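Local structure of putative electron transport related protein (Corynebacterium diphtheriae, 4PQ1) at residues Gly1-Gly9 / Tyr16-Ser25; Val120-Val130 / Val140-Leu150. The protein probably acts as a thioredoxin-like thiol-disulfide oxidoreductase, a DsbF homologue thought to exchange disulfides with other proteins. All coordinates share one frame; numbering follows the deposited sequence.

Contact 1 of 2, residues Gly1-Gly9 / Tyr16-Ser25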
loop_
_atom_site.group_PDB
_atom_site.type_symbol
_atom_site.label_atom_id
_atom_site.label_comp_id
_atom_site.label_asym_id
_atom_site.label_seq_id
_atom_site.Cartn_x
_atom_site.Cartn_y
_atom_site.Cartn_z
ATOM N N GLY A 1 12.613 16.466 -4.898
ATOM C CA GLY A 1 12.071 15.766 -6.050
ATOM C C GLY A 1 11.216 14.545 -5.729
ATOM O O GLY A 1 10.523 14.033 -6.609
ATOM N N THR A 2 11.263 14.062 -4.488
ATOM C CA THR A 2 10.418 12.935 -4.103
ATOM C C THR A 2 9.041 13.422 -3.649
ATOM O O THR A 2 8.866 14.577 -3.261
ATOM C CB THR A 2 11.033 12.080 -2.957
ATOM O OG1 THR A 2 11.011 12.826 -1.734
ATOM C CG2 THR A 2 12.467 11.656 -3.276
ATOM N N PHE A 3 8.074 12.512 -3.687
ATOM C CA PHE A 3 6.714 12.762 -3.206
ATOM C C PHE A 3 6.649 13.350 -1.803
ATOM O O PHE A 3 7.356 12.906 -0.897
ATOM C CB PHE A 3 5.920 11.456 -3.232
ATOM C CG PHE A 3 4.492 11.604 -2.820
ATOM C CD1 PHE A 3 3.645 12.441 -3.519
ATOM C CD2 PHE A 3 3.986 10.874 -1.758
ATOM C CE1 PHE A 3 2.320 12.578 -3.165
ATOM C CE2 PHE A 3 2.651 11.005 -1.386
ATOM C CZ PHE A 3 1.813 11.854 -2.095
ATOM N N GLN A 4 5.790 14.350 -1.641
ATOM C CA GLN A 4 5.493 14.926 -0.339
ATOM C C GLN A 4 3.983 14.961 -0.230
ATOM O O GLN A 4 3.305 15.498 -1.108
ATOM C CB GLN A 4 6.076 16.333 -0.177
ATOM C CG GLN A 4 7.348 16.602 -0.986
ATOM C CD GLN A 4 7.543 18.086 -1.304
ATOM O OE1 GLN A 4 7.153 18.957 -0.520
ATOM N NE2 GLN A 4 8.138 18.377 -2.467
ATOM N N PHE A 5 3.459 14.346 0.830
ATOM C CA PHE A 5 2.026 14.315 1.061
ATOM C C PHE A 5 1.612 15.599 1.762
ATOM O O PHE A 5 1.999 15.847 2.893
ATOM C CB PHE A 5 1.640 13.080 1.887
ATOM C CG PHE A 5 0.166 12.972 2.172
ATOM C CD1 PHE A 5 -0.717 12.570 1.184
ATOM C CD2 PHE A 5 -0.333 13.269 3.424
ATOM C CE1 PHE A 5 -2.072 12.478 1.439
ATOM C CE2 PHE A 5 -1.684 13.171 3.688
ATOM C CZ PHE A 5 -2.555 12.774 2.698
ATOM N N HIS A 6 0.854 16.431 1.070
ATOM C CA HIS A 6 0.432 17.699 1.641
ATOM C C HIS A 6 -0.958 17.546 2.203
ATOM O O HIS A 6 -1.668 16.601 1.851
ATOM C CB HIS A 6 0.458 18.825 0.598
ATOM C CG HIS A 6 1.835 19.187 0.122
ATOM N ND1 HIS A 6 2.191 19.164 -1.211
ATOM C CD2 HIS A 6 2.936 19.598 0.799
ATOM C CE1 HIS A 6 3.453 19.535 -1.335
ATOM N NE2 HIS A 6 3.929 19.799 -0.130
ATOM N N SER A 7 -1.330 18.488 3.067
ATOM C CA SER A 7 -2.628 18.510 3.735
ATOM C C SER A 7 -3.763 18.007 2.854
ATOM O O SER A 7 -3.988 18.524 1.762
ATOM C CB SER A 7 -2.941 19.930 4.220
ATOM O OG SER A 7 -4.339 20.164 4.256
ATOM N N PRO A 8 -4.452 16.955 3.309
ATOM C CA PRO A 8 -5.670 16.482 2.643
ATOM C C PRO A 8 -6.827 17.466 2.835
ATOM O O PRO A 8 -7.788 17.441 2.060
ATOM C CB PRO A 8 -5.953 15.146 3.337
ATOM C CG PRO A 8 -5.275 15.254 4.679
ATOM C CD PRO A 8 -4.032 16.064 4.406
ATOM N N GLY A 9 -6.733 18.323 3.850
ATOM C CA GLY A 9 -7.729 19.362 4.070
ATOM C C GLY A 9 -9.131 18.845 4.372
ATOM O O GLY A 9 -10.116 19.326 3.794
ATOM N N TYR A 16 -3.865 12.587 -7.841
ATOM C CA TYR A 16 -2.830 13.415 -8.464
ATOM C C TYR A 16 -2.765 13.238 -9.977
ATOM O O TYR A 16 -2.547 12.130 -10.500
ATOM C CB TYR A 16 -1.456 13.114 -7.867
ATOM C CG TYR A 16 -1.396 13.245 -6.363
ATOM C CD1 TYR A 16 -1.760 12.184 -5.536
ATOM C CD2 TYR A 16 -0.958 14.413 -5.768
ATOM C CE1 TYR A 16 -1.696 12.290 -4.164
ATOM C CE2 TYR A 16 -0.891 14.532 -4.400
ATOM C CZ TYR A 16 -1.264 13.472 -3.600
ATOM O OH TYR A 16 -1.195 13.600 -2.231
ATOM N N ASP A 17 -2.967 14.352 -10.670
ATOM C CA ASP A 17 -2.705 14.444 -12.104
ATOM C C ASP A 17 -1.243 14.168 -12.376
ATOM O O ASP A 17 -0.386 14.466 -11.540
ATOM C CB ASP A 17 -3.092 15.815 -12.610
ATOM C CG ASP A 17 -4.546 16.124 -12.353
ATOM O OD1 ASP A 17 -5.384 15.219 -12.576
ATOM O OD2 ASP A 17 -4.850 17.255 -11.910
ATOM N N GLU A 18 -0.958 13.578 -13.529
ATOM C CA GLU A 18 0.420 13.297 -13.911
ATOM C C GLU A 18 1.325 14.513 -13.688
ATOM O O GLU A 18 2.445 14.383 -13.192
ATOM C CB GLU A 18 0.480 12.853 -15.373
ATOM C CG GLU A 18 -0.655 11.930 -15.771
ATOM C CD GLU A 18 -0.357 11.162 -17.042
ATOM O OE1 GLU A 18 -1.206 10.349 -17.469
ATOM O OE2 GLU A 18 0.737 11.361 -17.604
ATOM N N GLY A 19 0.817 15.694 -14.033
ATOM C CA GLY A 19 1.578 16.927 -13.922
ATOM C C GLY A 19 2.145 17.202 -12.540
ATOM O O GLY A 19 3.237 17.755 -12.411
ATOM N N GLU A 20 1.419 16.801 -11.497
ATOM C CA GLU A 20 1.819 17.148 -10.135
ATOM C C GLU A 20 2.456 15.994 -9.384
ATOM O O GLU A 20 2.668 16.080 -8.174
ATOM C CB GLU A 20 0.616 17.657 -9.342
ATOM C CG GLU A 20 -0.626 16.808 -9.528
ATOM C CD GLU A 20 -1.839 17.379 -8.827
ATOM O OE1 GLU A 20 -1.662 18.181 -7.881
ATOM O OE2 GLU A 20 -2.972 17.036 -9.234
ATOM N N ARG A 21 2.779 14.923 -10.093
ATOM C CA ARG A 21 3.289 13.728 -9.440
ATOM C C ARG A 21 4.793 13.740 -9.254
ATOM O O ARG A 21 5.536 14.256 -10.095
ATOM C CB ARG A 21 2.901 12.482 -10.226
ATOM C CG ARG A 21 1.481 12.056 -10.021
ATOM C CD ARG A 21 1.146 10.860 -10.893
ATOM N NE ARG A 21 -0.274 10.868 -11.239
ATOM C CZ ARG A 21 -0.816 10.051 -12.125
ATOM N NH1 ARG A 21 -0.053 9.159 -12.733
ATOM N NH2 ARG A 21 -2.112 10.129 -12.399
ATOM N N ALA A 22 5.233 13.142 -8.152
ATOM C CA ALA A 22 6.647 12.920 -7.905
ATOM C C ALA A 22 6.817 11.499 -7.387
ATOM O O ALA A 22 5.923 10.966 -6.732
ATOM C CB ALA A 22 7.200 13.938 -6.911
ATOM N N PRO A 23 7.963 10.876 -7.686
ATOM C CA PRO A 23 8.224 9.513 -7.205
ATOM C C PRO A 23 8.362 9.420 -5.673
ATOM O O PRO A 23 8.788 10.389 -5.036
ATOM C CB PRO A 23 9.542 9.145 -7.899
ATOM C CG PRO A 23 10.182 10.486 -8.266
ATOM C CD PRO A 23 9.041 11.398 -8.550
ATOM N N VAL A 24 7.986 8.278 -5.093
ATOM C CA VAL A 24 8.228 8.032 -3.667
ATOM C C VAL A 24 9.689 7.653 -3.459
ATOM O O VAL A 24 10.352 7.206 -4.391
ATOM C CB VAL A 24 7.335 6.890 -3.086
ATOM C CG1 VAL A 24 5.931 7.397 -2.756
ATOM C CG2 VAL A 24 7.301 5.703 -4.044
ATOM N N SER A 25 10.178 7.806 -2.230
ATOM C CA SER A 25 11.535 7.389 -1.896
ATOM C C SER A 25 11.685 5.880 -2.022
ATOM O O SER A 25 10.743 5.170 -2.397
ATOM C CB SER A 25 11.918 7.822 -0.480
ATOM O OG SER A 25 11.636 9.189 -0.254
#

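Contact 2 of 2, residues Val120-Val130 / Val140-Leu150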
loop_
_atom_site.group_PDB
_atom_site.type_symbol
_atom_site.label_atom_id
_atom_site.label_comp_id
_atom_site.label_asym_id
_atom_site.label_seq_id
_atom_site.Cartn_x
_atom_site.Cartn_y
_atom_site.Cartn_z
ATOM N N VAL A 120 2.957 10.590 4.742
ATOM C CA VAL A 120 1.616 10.042 4.901
ATOM C C VAL A 120 1.371 9.797 6.404
ATOM O O VAL A 120 2.276 9.349 7.110
ATOM C CB VAL A 120 1.467 8.757 4.053
ATOM C CG1 VAL A 120 0.622 7.744 4.743
ATOM C CG2 VAL A 120 0.871 9.092 2.684
ATOM N N PRO A 121 0.173 10.142 6.907
ATOM C CA PRO A 121 -0.096 10.064 8.357
ATOM C C PRO A 121 0.066 8.650 8.925
ATOM O O PRO A 121 -0.681 7.770 8.506
ATOM C CB PRO A 121 -1.563 10.515 8.480
ATOM C CG PRO A 121 -1.898 11.169 7.173
ATOM C CD PRO A 121 -1.014 10.552 6.135
ATOM N N ALA A 122 1.008 8.430 9.848
ATOM C CA ALA A 122 1.202 7.095 10.445
ATOM C C ALA A 122 0.024 6.696 11.320
ATOM O O ALA A 122 -0.145 5.518 11.667
ATOM C CB ALA A 122 2.505 7.036 11.269
ATOM N N SER A 123 -0.787 7.678 11.686
ATOM C CA SER A 123 -1.976 7.424 12.483
ATOM C C SER A 123 -3.069 6.679 11.710
ATOM O O SER A 123 -3.944 6.076 12.306
ATOM C CB SER A 123 -2.538 8.742 12.986
ATOM O OG SER A 123 -2.805 9.576 11.874
ATOM N N VAL A 124 -3.033 6.739 10.382
ATOM C CA VAL A 124 -4.159 6.263 9.589
ATOM C C VAL A 124 -3.918 4.867 9.039
ATOM O O VAL A 124 -3.085 4.671 8.167
ATOM C CB VAL A 124 -4.466 7.224 8.423
ATOM C CG1 VAL A 124 -5.688 6.748 7.612
ATOM C CG2 VAL A 124 -4.677 8.655 8.952
ATOM N N VAL A 125 -4.656 3.894 9.571
ATOM C CA VAL A 125 -4.600 2.517 9.099
ATOM C C VAL A 125 -6.031 2.002 9.022
ATOM O O VAL A 125 -6.760 2.075 10.005
ATOM C CB VAL A 125 -3.762 1.600 10.030
ATOM C CG1 VAL A 125 -3.754 0.171 9.503
ATOM C CG2 VAL A 125 -2.359 2.101 10.139
ATOM N N PRO A 126 -6.439 1.487 7.850
ATOM C CA PRO A 126 -5.572 1.321 6.683
ATOM C C PRO A 126 -5.375 2.615 5.876
ATOM O O PRO A 126 -6.137 3.572 6.029
ATOM C CB PRO A 126 -6.317 0.271 5.866
ATOM C CG PRO A 126 -7.755 0.573 6.138
ATOM C CD PRO A 126 -7.820 1.058 7.565
ATOM N N THR A 127 -4.312 2.635 5.083
ATOM C CA THR A 127 -4.054 3.661 4.065
ATOM C C THR A 127 -3.691 2.912 2.803
ATOM O O THR A 127 -2.963 1.909 2.855
ATOM C CB THR A 127 -2.910 4.628 4.451
ATOM O OG1 THR A 127 -3.346 5.494 5.508
ATOM C CG2 THR A 127 -2.432 5.510 3.213
ATOM N N THR A 128 -4.211 3.376 1.672
ATOM C CA THR A 128 -3.851 2.771 0.404
ATOM C C THR A 128 -3.294 3.805 -0.558
ATOM O O THR A 128 -3.913 4.847 -0.797
ATOM C CB THR A 128 -5.041 2.069 -0.251
ATOM O OG1 THR A 128 -5.487 1.014 0.599
ATOM C CG2 THR A 128 -4.627 1.487 -1.593
ATOM N N ILE A 129 -2.119 3.523 -1.103
ATOM C CA ILE A 129 -1.526 4.418 -2.089
ATOM C C ILE A 129 -1.325 3.712 -3.420
ATOM O O ILE A 129 -0.636 2.693 -3.493
ATOM C CB ILE A 129 -0.195 4.978 -1.605
ATOM C CG1 ILE A 129 -0.403 5.715 -0.279
ATOM C CG2 ILE A 129 0.391 5.911 -2.680
ATOM C CD1 ILE A 129 0.867 6.160 0.378
ATOM N N VAL A 130 -1.936 4.254 -4.471
ATOM C CA VAL A 130 -1.764 3.677 -5.803
ATOM C C VAL A 130 -0.633 4.421 -6.508
ATOM O O VAL A 130 -0.752 5.609 -6.767
ATOM C CB VAL A 130 -3.053 3.758 -6.651
ATOM C CG1 VAL A 130 -2.851 3.054 -7.969
ATOM C CG2 VAL A 130 -4.242 3.134 -5.909
ATOM N N VAL A 140 -4.131 8.698 -3.086
ATOM C CA VAL A 140 -3.945 8.289 -1.701
ATOM C C VAL A 140 -5.288 8.202 -0.989
ATOM O O VAL A 140 -6.067 9.154 -0.997
ATOM C CB VAL A 140 -3.027 9.255 -0.932
ATOM C CG1 VAL A 140 -2.875 8.794 0.543
ATOM C CG2 VAL A 140 -1.670 9.385 -1.647
ATOM N N PHE A 141 -5.556 7.052 -0.382
ATOM C CA PHE A 141 -6.814 6.818 0.318
ATOM C C PHE A 141 -6.583 6.719 1.816
ATOM O O PHE A 141 -5.909 5.793 2.278
ATOM C CB PHE A 141 -7.486 5.534 -0.180
ATOM C CG PHE A 141 -7.965 5.604 -1.608
ATOM C CD1 PHE A 141 -9.203 6.146 -1.910
ATOM C CD2 PHE A 141 -7.185 5.101 -2.647
ATOM C CE1 PHE A 141 -9.647 6.210 -3.224
ATOM C CE2 PHE A 141 -7.626 5.163 -3.953
ATOM C CZ PHE A 141 -8.861 5.719 -4.248
ATOM N N LEU A 142 -7.131 7.675 2.569
ATOM C CA LEU A 142 -6.989 7.694 4.025
ATOM C C LEU A 142 -8.233 7.073 4.661
ATOM O O LEU A 142 -8.865 7.638 5.553
ATOM C CB LEU A 142 -6.775 9.122 4.531
ATOM C CG LEU A 142 -5.590 9.842 3.864
ATOM C CD1 LEU A 142 -5.508 11.295 4.316
ATOM C CD2 LEU A 142 -4.267 9.101 4.114
ATOM N N ARG A 143 -8.568 5.891 4.173
ATOM C CA ARG A 143 -9.785 5.223 4.531
ATOM C C ARG A 143 -9.691 3.835 3.962
ATOM O O ARG A 143 -8.848 3.578 3.108
ATOM C CB ARG A 143 -11.017 5.955 3.997
ATOM C CG ARG A 143 -11.037 6.137 2.487
ATOM C CD ARG A 143 -12.452 6.439 2.016
ATOM N NE ARG A 143 -12.544 6.738 0.591
ATOM C CZ ARG A 143 -12.845 5.848 -0.347
ATOM N NH1 ARG A 143 -13.078 4.588 -0.017
ATOM N NH2 ARG A 143 -12.919 6.219 -1.619
ATOM N N GLU A 144 -10.511 2.934 4.501
ATOM C CA GLU A 144 -10.768 1.654 3.880
ATOM C C GLU A 144 -11.207 1.867 2.419
ATOM O O GLU A 144 -11.930 2.830 2.115
ATOM C CB GLU A 144 -11.849 0.910 4.673
ATOM C CG GLU A 144 -12.165 -0.473 4.154
ATOM C CD GLU A 144 -13.147 -1.237 5.053
ATOM O OE1 GLU A 144 -13.522 -2.369 4.658
ATOM O OE2 GLU A 144 -13.545 -0.705 6.128
ATOM N N VAL A 145 -10.767 0.988 1.521
ATOM C CA VAL A 145 -11.151 1.073 0.115
ATOM C C VAL A 145 -11.849 -0.201 -0.340
ATOM O O VAL A 145 -11.625 -1.263 0.238
ATOM C CB VAL A 145 -9.936 1.302 -0.811
ATOM C CG1 VAL A 145 -9.437 2.726 -0.702
ATOM C CG2 VAL A 145 -8.816 0.299 -0.507
ATOM N N THR A 146 -12.677 -0.090 -1.383
ATOM C CA THR A 146 -13.171 -1.254 -2.114
ATOM C C THR A 146 -12.261 -1.555 -3.287
ATOM O O THR A 146 -11.413 -0.739 -3.660
ATOM C CB THR A 146 -14.588 -1.057 -2.686
ATOM O OG1 THR A 146 -14.565 -0.000 -3.651
ATOM C CG2 THR A 146 -15.579 -0.727 -1.602
ATOM N N ALA A 147 -12.463 -2.716 -3.898
ATOM C CA ALA A 147 -11.659 -3.097 -5.046
ATOM C C ALA A 147 -11.901 -2.140 -6.230
ATOM O O ALA A 147 -11.002 -1.898 -7.035
ATOM C CB ALA A 147 -11.949 -4.529 -5.437
ATOM N N GLN A 148 -13.098 -1.563 -6.300
ATOM C CA GLN A 148 -13.464 -0.710 -7.421
ATOM C C GLN A 148 -12.883 0.708 -7.247
ATOM O O GLN A 148 -12.606 1.397 -8.242
ATOM C CB GLN A 148 -14.989 -0.681 -7.588
ATOM C CG GLN A 148 -15.491 -0.265 -8.982
ATOM C CD GLN A 148 -14.775 -0.975 -10.128
ATOM O OE1 GLN A 148 -13.881 -0.408 -10.758
ATOM N NE2 GLN A 148 -15.167 -2.213 -10.403
ATOM N N ASP A 149 -12.700 1.138 -5.994
ATOM C CA ASP A 149 -11.949 2.364 -5.691
ATOM C C ASP A 149 -10.617 2.312 -6.416
ATOM O O ASP A 149 -10.244 3.229 -7.152
ATOM C CB ASP A 149 -11.681 2.522 -4.184
ATOM C CG ASP A 149 -12.891 3.007 -3.396
ATOM O OD1 ASP A 149 -13.652 3.866 -3.898
ATOM O OD2 ASP A 149 -13.057 2.536 -2.241
ATOM N N LEU A 150 -9.917 1.203 -6.216
ATOM C CA LEU A 150 -8.568 1.035 -6.715
ATOM C C LEU A 150 -8.550 0.774 -8.199
ATOM O O LEU A 150 -7.738 1.347 -8.912
ATOM C CB LEU A 150 -7.875 -0.100 -5.984
ATOM C CG LEU A 150 -7.843 0.133 -4.475
ATOM C CD1 LEU A 150 -7.168 -1.026 -3.774
ATOM C CD2 LEU A 150 -7.128 1.429 -4.162
HETATM O O HOH W 1 -7.403 1.509 2.434
#

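Contact 1 of 2, residues Gly1-Gly9 / Tyr16-Ser25
F3 meets Y16 and A22-V24 where the N-terminal loop of this thioredoxin-like domain lies against the loop that follows edge strand 13-15. Neither segment forms a strand here, and a single backbone hydrogen bond joins them: F3 N donates to P23 O at 2.6 Å, nearly straight at 164°, with the donor lifted out of the carbonyl plane. The same oxygen lies 3.2 Å from T2 CA, a CA-H...O contact beside the stronger bond.

The F3 side chain can be followed outward. Its CB sits 3.5 Å from A22 O and also touches V24 CG1, which packs alongside, pointing the same way. With CG anti to the backbone N (chi1 -177°), the ring is carried away from P23 toward Y16; CD2 still brushes V24 CG1, while CE1 passes over one face of the Y16 ring. The planes stand at 88° with centroids 5.4 Å apart, an offset edge-to-face pair in which F3 supplies the edge. Y16 is anchored at its backbone: R21 NE and NH2 both grip Y16 O side-on, and R21 NH1 forms a salt bridge with D132.

The tyrosine hydroxyl touches both phenylalanines. Y16 OH is 3.5 Å from F3 CZ, close to the plane of that ring, and 3.6 Å from F5 CD1.

Contact 2 of 2, residues Val120-Val130 / Val140-Leu150
The beta hairpin of strands 127-131 and 137-141, part of the central sheet of the thioredoxin-like fold, is paired here through T128 and F141, an antiparallel hydrogen-bonded pair. T128 N donates to F141 O at 3.0 Å and F141 N to T128 O at 2.8 Å, both with donors in the carbonyl plane. I129 and V140 form the adjoining non-hydrogen-bonded pair; their side chains lie side by side on one face of the sheet, with the two CG1 atoms 4.0 Å apart.

The other face carries T128 and F141 and is covered by the start of helix 147-156. In T128, chi1 of -62° sets OG1 beside the backbone N and CG2 opposite it, so that CG2 reaches L150 CD2 tip to tip at 3.6 Å, and V130 CG2 packs on the same methyl. The hydroxyl branch turns to V145 CG2; OG1 donates to a water that in turn donates to R143 O, and it is also hydrogen-bonded to N50 ND2.

Before the strand, P126 follows a cis peptide bond, as does the cis-proline of thioredoxins, and its ring touches C59 of the C56-C59 disulfide; on the hairpin side, P126 CG rests 3.9 Å from E144 CA. The helix begins with a capping box: D149 N donates to T146 OG1 at 3.2 Å and T146 N to D149 OD2 at 2.8 Å. R143 NH1 reaches that same OD2 from the opposite face of the carboxylate, while R143 NE forms a salt bridge with E13. Two firm donors on D149 OD2, one from a cation, would probably favour the charged carboxylate and fix its rotation, tying the end of the hairpin to the helix start.

Contact 1 closes before contact 2 opens along the chain, and their centres lie 15 Å apart. The mixed sheet connects them: strand 13-15, immediately before Y16, is an outermost strand paired with 137-141, which in turn pairs with 127-131. Contact 1 lies at the surface beside this outer strand, its centre about 15 Å from that of the chain; contact 2 is buried, its centre about 8 Å from it. They touch directly: F5 CE2 packs on P121 CD at 3.6 Å, F5 CZ on L142 CD1, and Y16 CE1 on V140 CG2. F5 from the N-terminal loop and Y16 after strand 13-15 thus pack on the hairpin and its flanking loops, which hold cis-proline P126, whose ring touches C59.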